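Local coordinates for protein uncharacterized N-acetyltransferase SSO0209 (Sulfolobus solfataricus strain P2, PDB 5C88) that transfers the acetyl group of acetyl-CoA to the free alpha-amino group at protein N termini, preferring those that begin with serine, at residues T13-R18 against V55-N60; I22-K27 against N60-Y65. All coordinates share one frame; numbering follows the deposited sequence.

Contact 1: residues T13-R18 against V55-N60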
loop_
_atom_site.group_PDB
_atom_site.type_symbol
_atom_site.label_atom_id
_atom_site.label_comp_id
_atom_site.label_asym_id
_atom_site.label_seq_id
_atom_site.Cartn_x
_atom_site.Cartn_y
_atom_site.Cartn_z
ATOM N N THR A 13 -1.474 17.557 -0.988
ATOM C CA THR A 13 -2.724 17.319 -1.700
ATOM C C THR A 13 -2.865 15.892 -2.227
ATOM O O THR A 13 -1.946 15.322 -2.814
ATOM C CB THR A 13 -2.877 18.311 -2.869
ATOM O OG1 THR A 13 -3.155 19.614 -2.341
ATOM C CG2 THR A 13 -4.013 17.891 -3.815
ATOM N N LEU A 14 -4.040 15.323 -2.014
ATOM C CA LEU A 14 -4.306 13.966 -2.432
ATOM C C LEU A 14 -5.092 13.922 -3.728
ATOM O O LEU A 14 -6.090 14.625 -3.881
ATOM C CB LEU A 14 -5.075 13.230 -1.343
ATOM C CG LEU A 14 -4.706 11.760 -1.248
ATOM C CD1 LEU A 14 -3.224 11.660 -1.077
ATOM C CD2 LEU A 14 -5.413 11.153 -0.087
ATOM N N ARG A 15 -4.647 13.084 -4.653
ATOM C CA ARG A 15 -5.444 12.779 -5.829
ATOM C C ARG A 15 -5.080 11.403 -6.400
ATOM O O ARG A 15 -4.021 10.852 -6.099
ATOM C CB ARG A 15 -5.272 13.868 -6.889
ATOM C CG ARG A 15 -3.860 14.004 -7.420
ATOM C CD ARG A 15 -3.823 14.831 -8.709
ATOM N NE ARG A 15 -2.454 15.108 -9.131
ATOM C CZ ARG A 15 -1.736 14.316 -9.921
ATOM N NH1 ARG A 15 -2.250 13.189 -10.396
ATOM N NH2 ARG A 15 -0.496 14.652 -10.237
ATOM N N ASN A 16 -5.982 10.848 -7.199
ATOM C CA ASN A 16 -5.723 9.608 -7.925
ATOM C C ASN A 16 -4.538 9.746 -8.846
ATOM O O ASN A 16 -4.305 10.805 -9.432
ATOM C CB ASN A 16 -6.939 9.190 -8.742
ATOM C CG ASN A 16 -7.953 8.441 -7.928
ATOM O OD1 ASN A 16 -8.818 9.034 -7.278
ATOM N ND2 ASN A 16 -7.856 7.121 -7.950
ATOM N N ALA A 17 -3.793 8.659 -8.977
ATOM C CA ALA A 17 -2.602 8.639 -9.806
ATOM C C ALA A 17 -2.943 8.749 -11.296
ATOM O O ALA A 17 -3.937 8.187 -11.763
ATOM C CB ALA A 17 -1.816 7.379 -9.529
ATOM N N ARG A 18 -2.128 9.482 -12.046
ATOM C CA ARG A 18 -2.313 9.533 -13.496
ATOM C C ARG A 18 -1.007 9.191 -14.179
ATOM O O ARG A 18 0.061 9.306 -13.574
ATOM C CB ARG A 18 -2.828 10.900 -13.949
ATOM C CG ARG A 18 -1.817 12.016 -13.897
ATOM C CD ARG A 18 -2.364 13.264 -14.593
ATOM N NE ARG A 18 -3.480 13.857 -13.855
ATOM C CZ ARG A 18 -3.388 14.961 -13.119
ATOM N NH1 ARG A 18 -2.230 15.604 -13.027
ATOM N NH2 ARG A 18 -4.448 15.425 -12.475
ATOM N N VAL A 55 -1.708 9.270 -5.273
ATOM C CA VAL A 55 -0.455 9.975 -5.077
ATOM C C VAL A 55 -0.625 11.101 -4.077
ATOM O O VAL A 55 -1.710 11.647 -3.938
ATOM C CB VAL A 55 0.126 10.530 -6.411
ATOM C CG1 VAL A 55 0.751 9.413 -7.221
ATOM C CG2 VAL A 55 -0.933 11.283 -7.236
ATOM N N ALA A 56 0.460 11.404 -3.360
ATOM C CA ALA A 56 0.569 12.595 -2.511
ATOM C C ALA A 56 1.353 13.705 -3.227
ATOM O O ALA A 56 2.444 13.480 -3.761
ATOM C CB ALA A 56 1.228 12.247 -1.182
ATOM N N ILE A 57 0.786 14.908 -3.234
ATOM C CA ILE A 57 1.338 16.033 -3.996
ATOM C C ILE A 57 1.729 17.210 -3.110
ATOM O O ILE A 57 0.921 17.698 -2.319
ATOM C CB ILE A 57 0.339 16.563 -5.043
ATOM C CG1 ILE A 57 -0.273 15.423 -5.870
ATOM C CG2 ILE A 57 1.011 17.607 -5.924
ATOM C CD1 ILE A 57 0.695 14.683 -6.729
ATOM N N VAL A 58 2.978 17.651 -3.240
ATOM C CA VAL A 58 3.450 18.882 -2.611
ATOM C C VAL A 58 4.171 19.710 -3.662
ATOM O O VAL A 58 5.022 19.189 -4.384
ATOM C CB VAL A 58 4.409 18.622 -1.419
ATOM C CG1 VAL A 58 4.711 19.914 -0.690
ATOM C CG2 VAL A 58 3.813 17.607 -0.454
ATOM N N ASP A 59 3.817 20.993 -3.747
ATOM C CA ASP A 59 4.456 21.923 -4.682
ATOM C C ASP A 59 4.383 21.398 -6.124
ATOM O O ASP A 59 5.376 21.421 -6.852
ATOM C CB ASP A 59 5.919 22.180 -4.282
ATOM C CG ASP A 59 6.067 22.730 -2.860
ATOM O OD1 ASP A 59 5.061 23.157 -2.249
ATOM O OD2 ASP A 59 7.204 22.739 -2.347
ATOM N N ASN A 60 3.194 20.939 -6.513
ATOM C CA ASN A 60 2.971 20.180 -7.753
ATOM C C ASN A 60 4.025 19.113 -8.045
ATOM O O ASN A 60 4.334 18.822 -9.200
ATOM C CB ASN A 60 2.858 21.115 -8.957
ATOM C CG ASN A 60 1.433 21.227 -9.465
ATOM O OD1 ASN A 60 0.470 21.131 -8.698
ATOM N ND2 ASN A 60 1.291 21.403 -10.769
#
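At the outer edge of the GNAT sheet, strand 13-16 runs antiparallel to strand 54-58, pairing T13 with I57, L14 with A56 and R15 with V55. T13 and I57 form a hydrogen-bonded pair, T13 N reaching I57 O at 2.7 Å and I57 N reaching T13 O at 2.8 Å. At R15 and V55 the pairing is less even: V55 N gives a nearly straight bond to R15 O (2.9 Å), whereas the return bond from R15 N to V55 O is weak. T13, R15, V55 and I57 share one face of the sheet. There, with CG between the backbone N and the carbonyl carbon (chi1 63°) and the chain extended from there to NE, R15 runs obliquely across the side chains of V55 and I57. V55 CG2 lies against one face of the R15 guanidinium, offset toward its rim, and R18 NH1 lies over the centre of the opposite face. A salt bridge from R15 NH1 to D21 OD2 holds the charged end. Beyond the paired residues, A17 CB rests on V55 CG1 at 4.0 Å. On the other face, L14 and A56 turn toward helix 103-117. This is the antiparallel pairing of the first two strands characteristic of the GNAT fold.

Contact 2: residues I22-K27 against N60-Y65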
loop_
_atom_site.group_PDB
_atom_site.type_symbol
_atom_site.label_atom_id
_atom_site.label_comp_id
_atom_site.label_asym_id
_atom_site.label_seq_id
_atom_site.Cartn_x
_atom_site.Cartn_y
_atom_site.Cartn_z
ATOM N N ILE A 22 3.926 8.551 -13.278
ATOM C CA ILE A 22 4.588 7.245 -13.251
ATOM C C ILE A 22 6.084 7.400 -13.063
ATOM O O ILE A 22 6.699 6.635 -12.342
ATOM C CB ILE A 22 4.322 6.430 -14.553
ATOM C CG1 ILE A 22 2.843 6.103 -14.686
ATOM C CG2 ILE A 22 5.130 5.145 -14.568
ATOM C CD1 ILE A 22 2.290 5.354 -13.499
ATOM N N ASP A 23 6.658 8.410 -13.701
ATOM C CA ASP A 23 8.089 8.650 -13.595
ATOM C C ASP A 23 8.443 9.104 -12.189
ATOM O O ASP A 23 9.410 8.609 -11.600
ATOM C CB ASP A 23 8.542 9.678 -14.632
ATOM C CG ASP A 23 8.287 9.214 -16.054
ATOM O OD1 ASP A 23 8.621 8.048 -16.362
ATOM O OD2 ASP A 23 7.742 10.001 -16.856
ATOM N N GLN A 24 7.651 10.029 -11.646
ATOM C CA GLN A 24 7.875 10.493 -10.287
ATOM C C GLN A 24 7.672 9.308 -9.359
ATOM O O GLN A 24 8.459 9.075 -8.442
ATOM C CB GLN A 24 6.950 11.660 -9.919
ATOM C CG GLN A 24 7.255 12.935 -10.712
ATOM C CD GLN A 24 7.031 14.218 -9.918
ATOM O OE1 GLN A 24 7.857 14.592 -9.075
ATOM N NE2 GLN A 24 5.924 14.908 -10.198
ATOM N N ILE A 25 6.627 8.535 -9.628
ATOM C CA ILE A 25 6.331 7.370 -8.813
ATOM C C ILE A 25 7.510 6.408 -8.865
ATOM O O ILE A 25 7.942 5.923 -7.827
ATOM C CB ILE A 25 5.017 6.689 -9.253
ATOM C CG1 ILE A 25 3.831 7.601 -8.907
ATOM C CG2 ILE A 25 4.842 5.382 -8.534
ATOM C CD1 ILE A 25 2.484 7.050 -9.279
ATOM N N ILE A 26 8.080 6.199 -10.049
ATOM C CA ILE A 26 9.232 5.307 -10.185
ATOM C C ILE A 26 10.448 5.796 -9.391
ATOM O O ILE A 26 11.039 5.011 -8.652
ATOM C CB ILE A 26 9.635 5.085 -11.680
ATOM C CG1 ILE A 26 9.107 3.747 -12.170
ATOM C CG2 ILE A 26 11.141 4.991 -11.851
ATOM C CD1 ILE A 26 7.634 3.659 -12.181
ATOM N N LYS A 27 10.818 7.072 -9.512
ATOM C CA LYS A 27 12.010 7.548 -8.812
ATOM C C LYS A 27 11.804 7.383 -7.306
ATOM O O LYS A 27 12.722 6.997 -6.588
ATOM C CB LYS A 27 12.345 9.006 -9.168
ATOM C CG LYS A 27 11.625 10.067 -8.338
ATOM C CD LYS A 27 12.078 11.488 -8.662
ATOM C CE LYS A 27 11.371 12.508 -7.763
ATOM N NZ LYS A 27 9.888 12.543 -7.959
ATOM N N ASN A 60 3.194 20.939 -6.513
ATOM C CA ASN A 60 2.971 20.180 -7.753
ATOM C C ASN A 60 4.025 19.113 -8.045
ATOM O O ASN A 60 4.334 18.822 -9.200
ATOM C CB ASN A 60 2.858 21.115 -8.957
ATOM C CG ASN A 60 1.433 21.227 -9.465
ATOM O OD1 ASN A 60 0.470 21.131 -8.698
ATOM N ND2 ASN A 60 1.291 21.403 -10.769
ATOM N N SER A 61 4.565 18.525 -6.989
ATOM C CA SER A 61 5.459 17.391 -7.127
ATOM C C SER A 61 4.807 16.183 -6.448
ATOM O O SER A 61 4.035 16.349 -5.514
ATOM C CB SER A 61 6.819 17.714 -6.514
ATOM O OG SER A 61 7.790 16.751 -6.879
ATOM N N VAL A 62 5.073 14.977 -6.940
ATOM C CA VAL A 62 4.652 13.774 -6.223
ATOM C C VAL A 62 5.697 13.460 -5.165
ATOM O O VAL A 62 6.893 13.511 -5.441
ATOM C CB VAL A 62 4.474 12.548 -7.160
ATOM C CG1 VAL A 62 3.942 11.342 -6.372
ATOM C CG2 VAL A 62 3.532 12.880 -8.322
ATOM N N VAL A 63 5.266 13.161 -3.944
ATOM C CA VAL A 63 6.229 12.871 -2.880
ATOM C C VAL A 63 5.846 11.618 -2.100
ATOM O O VAL A 63 6.440 11.294 -1.071
ATOM C CB VAL A 63 6.346 14.048 -1.917
ATOM C CG1 VAL A 63 6.821 15.283 -2.661
ATOM C CG2 VAL A 63 4.995 14.309 -1.270
ATOM N N GLY A 64 4.832 10.923 -2.595
ATOM C CA GLY A 64 4.320 9.760 -1.919
ATOM C C GLY A 64 3.221 9.149 -2.742
ATOM O O GLY A 64 2.412 9.857 -3.329
ATOM N N TYR A 65 3.178 7.825 -2.770
ATOM C CA TYR A 65 2.206 7.128 -3.579
ATOM C C TYR A 65 1.789 5.862 -2.884
ATOM O O TYR A 65 2.541 5.327 -2.080
ATOM C CB TYR A 65 2.791 6.798 -4.956
ATOM C CG TYR A 65 3.771 5.638 -4.924
ATOM C CD1 TYR A 65 3.339 4.323 -5.126
ATOM C CD2 TYR A 65 5.119 5.855 -4.688
ATOM C CE1 TYR A 65 4.219 3.267 -5.066
ATOM C CE2 TYR A 65 6.006 4.805 -4.644
ATOM C CZ TYR A 65 5.552 3.510 -4.829
ATOM O OH TYR A 65 6.443 2.465 -4.778
#
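Helix 22-32 lies over one face of the GNAT sheet, and its first turns, residues 22-27, pass above strand 61-65 with the two axes 8.3 Å apart at closest approach and 55° between their N-to-C directions. The backbones come nearest at Q24 and V62 and, further along, at I25 and Y65. In this alpha-on-beta layer, V62 and Y65 both point toward the helix.

I25 meets the aromatic ring through its CG2 branch, which stands anti to the backbone N. The methyl carbon sits over the centre of one face of Y65, 3.8 Å from the ring centroid and only 10° off the normal, a well-centred CH-pi contact. The far end of the same ring is tied down by its hydroxyl, which is hydrogen-bonded to S91 and N29, the latter from a later turn of this helix. The ring therefore bridges helix and sheet, close to A93 of the acetyl-CoA site and to Y37 of the substrate site.

Nearer the start of the strand, Q24 lies across V62, its CB 3.8 Å from V62 CB and its NE2 3.7 Å from V62 CG2. The chain bends at chi2, and the amide ends beside the backbone at V62. NE2 is also near V62 N, but two donors cannot bond to each other, and it is OE1 that makes the polar link to the strand. This oxygen receives two hydrogen bonds, which should help fix the rotation of the amide. K27 NZ, from the same helix, approaches it tilted 16° out of the carbonyl plane, whereas S61 OG donates in that plane, on a lone pair of Q24 OE1, at 3.1 Å.

From the N terminus the chain first lays down strand 13-16, then helix 22-32, and returns through helix 39-48 to strands 54-58 and 61-72. Contact 1 closes the loop from the first strand to strand 54-58, and contact 2 closes the one from the first helix to the following strand. Their segments alternate along the chain, so the two closures cross rather than nest, sharing N60 in the turn between the hairpin strands. Backbone bonds from A56 to V63 and G64 join them within the sheet, while V55 CG1 packs on I25 CD1. Together they tie the edge strand and the first helix to the same hairpin.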